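Local structure of E2A dna-binding protein (Human adenovirus 5, 2WB0) at residues 215-220 with 273-278; 68-73 with 93-98. The protein binds single-stranded DNA and, by forming multimers, unwinds the template without ATP during elongation in adenoviral strand-displacement replication. All blocks are in the same frame, centred on the assembly; numbering follows the deposited sequence.

How the contacts relate
Both contacts are buried, with centres about 10 Å apart, and meet through one small antiparallel sheet: strand 216-220 of contact 1 is the neighbour of strand 95-99, which contact 2 reaches. Backbone bonds tie them, with Leu217 N 2.7 Å from Trp98 O and Met219 O 2.8 Å from Ala96 N. Contact 1 lies close to the centre of the chain and is apolar, an aromatic ring packed under a proline. Contact 2 lies farther from that centre, where helix 64-83 meets the turn leading into strand 95-99, with mixed chemistry: arginine against backbone carbonyls, beside a methionine methyl packed on a cysteine sulfur. A zinc site takes Cys277 from contact 1; Arg73 only lies near it.

Contact 1: 215-220 with 273-278; sequences GHLLMP and IVFQCC. With ZN (zinc ion), chain C.
Pro220 sets its CD atom on the ring of Phe275, 3.3 Å from the ring centroid and only 12° off the ring normal, a CH-pi contact over the centre of the face. This is the tight end of the contact. CG of Pro220 follows at 3.7 Å from Phe275 CG, and on the opposite face CG2 of Ile273, from the ring's own strand, lies over the rim. Phe275 CG stands anti to the carbonyl carbon (chi1 -59°), which brings the ring toward strand 216-220. Met219 adds its CB obliquely, 3.6 Å from Phe275 CZ, while the rest of its chain leads off to Trp98 and Phe329. The two strands run at 22° with axes 8.3 Å apart, too far for backbone pairing, and they belong to different sheets: 216-220 pairs with 95-99, whereas 271-276 is the middle strand of a three-stranded antiparallel sheet between 242-246 and 297-299. The interface therefore joins two sheets through side chains, with Leu303 of helix 300-315 touching both Pro220 and Phe275. Toward Leu217 the packing is looser. Its CD2 lies near the plane of the ring, 3.8 Å from Phe275 CZ, and meets Ile273 CD1 tip to tip at 3.9 Å; Leu242 and Ala300 also touch both Leu217 and Ile273. Two residues on from Phe275, Cys277 SG binds zinc at 2.3 Å, the site being completed by Cys223, Cys225 and Cys294.

Contact 2: 68-73 with 93-98; sequences VTMMGR and TGCALW
Arg73 lays its aliphatic chain across the carbonyl of Thr93, with CD 3.1 Å from Thr93 O, at the point where the two backbones come nearest (CA to CA 5.0 Å). The chain is extended from CG to NE, and Thr93 O ends up at the guanidinium edge, near its plane. There NH1 donates a weak hydrogen bond to Thr93 O, 3.4 Å long but fairly straight at 164°. Gly94 O also lies near the guanidinium plane, 3.6 Å beyond Arg73 NH1, as a contact and not a bond. NH2 bonds Arg222 O, and NH1 too has a further partner outside the two segments, which makes the Thr93 bond a secondary one; the positive group is thus set among backbone carbonyls, which would be expected to favour its charge. The arrangement joins helix 64-83, part of the all-alpha region, to the turn that opens strand 95-99. That turn is an ST turn: Thr93 OG1 accepts from Cys95 N at 3.2 Å. Glu91 reinforces it, one carboxylate oxygen bonding Thr93 OG1 and the other Gly94 N. Met70, one helical turn before Arg73, places SD 3.3 Å above one guanidinium face, toward its rim. Bends at chi2 (-53°) and chi3 (-61°) fold the thioether so that CE approaches Cys95 SG at 3.5 Å and Thr93 O at 3.6 Å. Phe296 and Leu303 also touch Met70, and the zinc ligand Cys223 lies near Arg73.

Contact 1: 215-220 with 273-278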
# COMPACT_ATOMS: atom_id res chain seq x y z
N GLY A 215 9.65 -0.93 -13.00
CA GLY A 215 9.13 0.43 -12.85
C GLY A 215 7.74 0.50 -12.19
O GLY A 215 7.20 1.57 -12.06
N HIS A 216 7.13 -0.62 -11.87
CA HIS A 216 5.80 -0.61 -11.20
C HIS A 216 5.91 -0.65 -9.68
O HIS A 216 6.71 -1.40 -9.13
CB HIS A 216 5.00 -1.83 -11.67
CG HIS A 216 4.45 -1.67 -13.07
ND1 HIS A 216 5.19 -1.97 -14.20
CD2 HIS A 216 3.24 -1.26 -13.50
CE1 HIS A 216 4.46 -1.71 -15.27
NE2 HIS A 216 3.28 -1.26 -14.88
N LEU A 217 5.03 0.08 -8.98
CA LEU A 217 5.00 -0.06 -7.53
C LEU A 217 3.73 -0.86 -7.19
O LEU A 217 2.62 -0.46 -7.54
CB LEU A 217 4.95 1.34 -6.85
CG LEU A 217 4.63 1.37 -5.34
CD1 LEU A 217 5.73 0.59 -4.48
CD2 LEU A 217 4.42 2.86 -4.80
N LEU A 218 3.90 -1.94 -6.44
CA LEU A 218 2.77 -2.64 -5.91
C LEU A 218 2.33 -1.84 -4.70
O LEU A 218 3.11 -1.67 -3.74
CB LEU A 218 3.25 -3.97 -5.38
CG LEU A 218 2.36 -5.11 -4.96
CD1 LEU A 218 2.82 -5.99 -3.85
CD2 LEU A 218 0.84 -5.16 -5.26
N MET A 219 1.10 -1.39 -4.74
CA MET A 219 0.54 -0.51 -3.69
C MET A 219 -0.86 -0.92 -3.33
O MET A 219 -1.63 -1.40 -4.18
CB MET A 219 0.55 0.95 -4.18
CG MET A 219 -0.38 1.26 -5.44
SD MET A 219 -0.22 2.99 -5.96
CE MET A 219 -1.90 3.24 -6.40
N PRO A 220 -1.26 -0.67 -2.08
CA PRO A 220 -2.65 -0.96 -1.75
C PRO A 220 -3.59 0.17 -2.19
O PRO A 220 -3.22 1.35 -2.10
CB PRO A 220 -2.63 -1.07 -0.21
CG PRO A 220 -1.51 -0.05 0.18
CD PRO A 220 -0.48 -0.14 -0.94
N ILE A 273 9.10 3.72 1.21
CA ILE A 273 7.72 4.16 0.99
C ILE A 273 6.91 3.38 2.04
O ILE A 273 7.02 2.16 2.15
CB ILE A 273 7.22 3.70 -0.42
CG1 ILE A 273 7.97 4.48 -1.51
CG2 ILE A 273 5.61 3.73 -0.49
CD1 ILE A 273 7.67 4.03 -2.99
N VAL A 274 6.05 4.08 2.77
CA VAL A 274 5.22 3.43 3.72
C VAL A 274 3.74 3.78 3.46
O VAL A 274 3.40 4.95 3.35
CB VAL A 274 5.58 3.89 5.16
CG1 VAL A 274 4.64 3.26 6.16
CG2 VAL A 274 7.06 3.56 5.51
N PHE A 275 2.87 2.76 3.40
CA PHE A 275 1.47 2.90 3.16
C PHE A 275 0.73 2.85 4.50
O PHE A 275 0.95 1.91 5.27
CB PHE A 275 0.94 1.74 2.26
CG PHE A 275 1.64 1.66 0.91
CD1 PHE A 275 1.48 2.68 -0.05
CD2 PHE A 275 2.45 0.57 0.63
CE1 PHE A 275 2.15 2.60 -1.28
CE2 PHE A 275 3.13 0.48 -0.60
CZ PHE A 275 2.94 1.50 -1.55
N GLN A 276 -0.19 3.81 4.72
CA GLN A 276 -1.00 3.85 5.94
C GLN A 276 -2.43 3.97 5.55
O GLN A 276 -2.77 3.86 4.35
CB GLN A 276 -0.56 5.02 6.90
CG GLN A 276 0.82 4.74 7.46
CD GLN A 276 1.50 5.92 8.10
OE1 GLN A 276 1.47 6.08 9.35
NE2 GLN A 276 2.10 6.76 7.29
N CYS A 277 -3.26 4.27 6.55
CA CYS A 277 -4.72 4.49 6.32
C CYS A 277 -4.95 5.52 5.19
O CYS A 277 -4.09 6.37 4.98
CB CYS A 277 -5.34 5.09 7.59
SG CYS A 277 -7.12 5.34 7.46
N CYS A 278 -6.07 5.44 4.47
CA CYS A 278 -6.44 6.57 3.57
C CYS A 278 -6.28 7.93 4.27
O CYS A 278 -5.76 8.89 3.68
CB CYS A 278 -7.89 6.48 3.11
SG CYS A 278 -8.19 5.08 2.01
ZN ZN C . -8.08 3.32 7.04

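Contact 2: 68-73 with 93-98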
# COMPACT_ATOMS: atom_id res chain seq x y z
N VAL A 68 0.25 -9.76 7.86
CA VAL A 68 -0.55 -10.99 7.78
C VAL A 68 -1.85 -10.82 7.00
O VAL A 68 -2.30 -11.73 6.24
CB VAL A 68 -0.80 -11.51 9.23
CG1 VAL A 68 -1.85 -12.58 9.25
CG2 VAL A 68 0.51 -11.99 9.82
N THR A 69 -2.51 -9.70 7.22
CA THR A 69 -3.73 -9.38 6.45
C THR A 69 -3.46 -9.30 4.96
O THR A 69 -4.25 -9.81 4.14
CB THR A 69 -4.31 -8.07 6.92
OG1 THR A 69 -4.75 -8.31 8.27
CG2 THR A 69 -5.51 -7.63 6.00
N MET A 70 -2.33 -8.70 4.59
CA MET A 70 -2.04 -8.63 3.18
C MET A 70 -1.69 -10.02 2.64
O MET A 70 -2.08 -10.34 1.52
CB MET A 70 -0.96 -7.61 2.82
CG MET A 70 -1.38 -6.16 3.09
SD MET A 70 -2.97 -5.63 2.35
CE MET A 70 -2.48 -5.89 0.65
N MET A 71 -0.89 -10.79 3.35
CA MET A 71 -0.68 -12.15 2.88
C MET A 71 -2.05 -12.86 2.67
O MET A 71 -2.24 -13.60 1.70
CB MET A 71 0.08 -12.92 3.96
CG MET A 71 1.59 -12.64 3.93
SD MET A 71 2.52 -13.73 5.04
CE MET A 71 2.64 -15.12 4.02
N GLY A 72 -2.96 -12.63 3.62
CA GLY A 72 -4.32 -13.19 3.52
C GLY A 72 -5.02 -12.81 2.22
O GLY A 72 -5.63 -13.66 1.54
N ARG A 73 -4.95 -11.55 1.85
CA ARG A 73 -5.54 -11.14 0.60
C ARG A 73 -4.87 -11.79 -0.61
O ARG A 73 -5.53 -12.10 -1.63
CB ARG A 73 -5.43 -9.62 0.47
CG ARG A 73 -6.21 -8.78 1.55
CD ARG A 73 -6.19 -7.29 1.08
NE ARG A 73 -6.54 -6.24 2.09
CZ ARG A 73 -6.41 -4.91 1.94
NH1 ARG A 73 -5.79 -4.37 0.85
NH2 ARG A 73 -6.84 -4.09 2.93
N THR A 93 -6.97 -8.72 -4.00
CA THR A 93 -5.68 -8.20 -3.39
C THR A 93 -5.86 -6.87 -2.69
O THR A 93 -5.16 -6.59 -1.71
CB THR A 93 -4.50 -8.09 -4.39
OG1 THR A 93 -4.75 -7.08 -5.36
CG2 THR A 93 -4.21 -9.53 -5.13
N GLY A 94 -6.75 -6.04 -3.23
CA GLY A 94 -6.96 -4.67 -2.73
C GLY A 94 -5.77 -3.79 -3.08
O GLY A 94 -5.50 -2.82 -2.37
N CYS A 95 -5.02 -4.16 -4.13
CA CYS A 95 -3.80 -3.47 -4.52
C CYS A 95 -3.86 -3.20 -6.03
O CYS A 95 -4.81 -3.67 -6.72
CB CYS A 95 -2.56 -4.36 -4.29
SG CYS A 95 -2.16 -4.76 -2.63
N ALA A 96 -2.88 -2.42 -6.52
CA ALA A 96 -2.68 -2.09 -7.96
C ALA A 96 -1.16 -1.90 -8.20
O ALA A 96 -0.38 -1.84 -7.26
CB ALA A 96 -3.50 -0.82 -8.45
N LEU A 97 -0.78 -1.90 -9.47
CA LEU A 97 0.55 -1.70 -9.89
C LEU A 97 0.56 -0.32 -10.50
O LEU A 97 -0.11 -0.13 -11.56
CB LEU A 97 0.83 -2.68 -11.02
CG LEU A 97 1.33 -4.05 -10.58
CD1 LEU A 97 1.34 -4.56 -9.06
CD2 LEU A 97 1.20 -5.15 -11.64
N TRP A 98 1.35 0.60 -9.89
CA TRP A 98 1.42 1.96 -10.37
C TRP A 98 2.77 2.17 -11.09
O TRP A 98 3.81 1.99 -10.50
CB TRP A 98 1.22 2.93 -9.21
CG TRP A 98 1.54 4.39 -9.54
CD1 TRP A 98 1.27 5.09 -10.71
CD2 TRP A 98 2.08 5.33 -8.62
NE1 TRP A 98 1.68 6.40 -10.57
CE2 TRP A 98 2.18 6.58 -9.29
CE3 TRP A 98 2.55 5.22 -7.29
CZ2 TRP A 98 2.79 7.70 -8.71
CZ3 TRP A 98 3.14 6.35 -6.68
CH2 TRP A 98 3.23 7.59 -7.41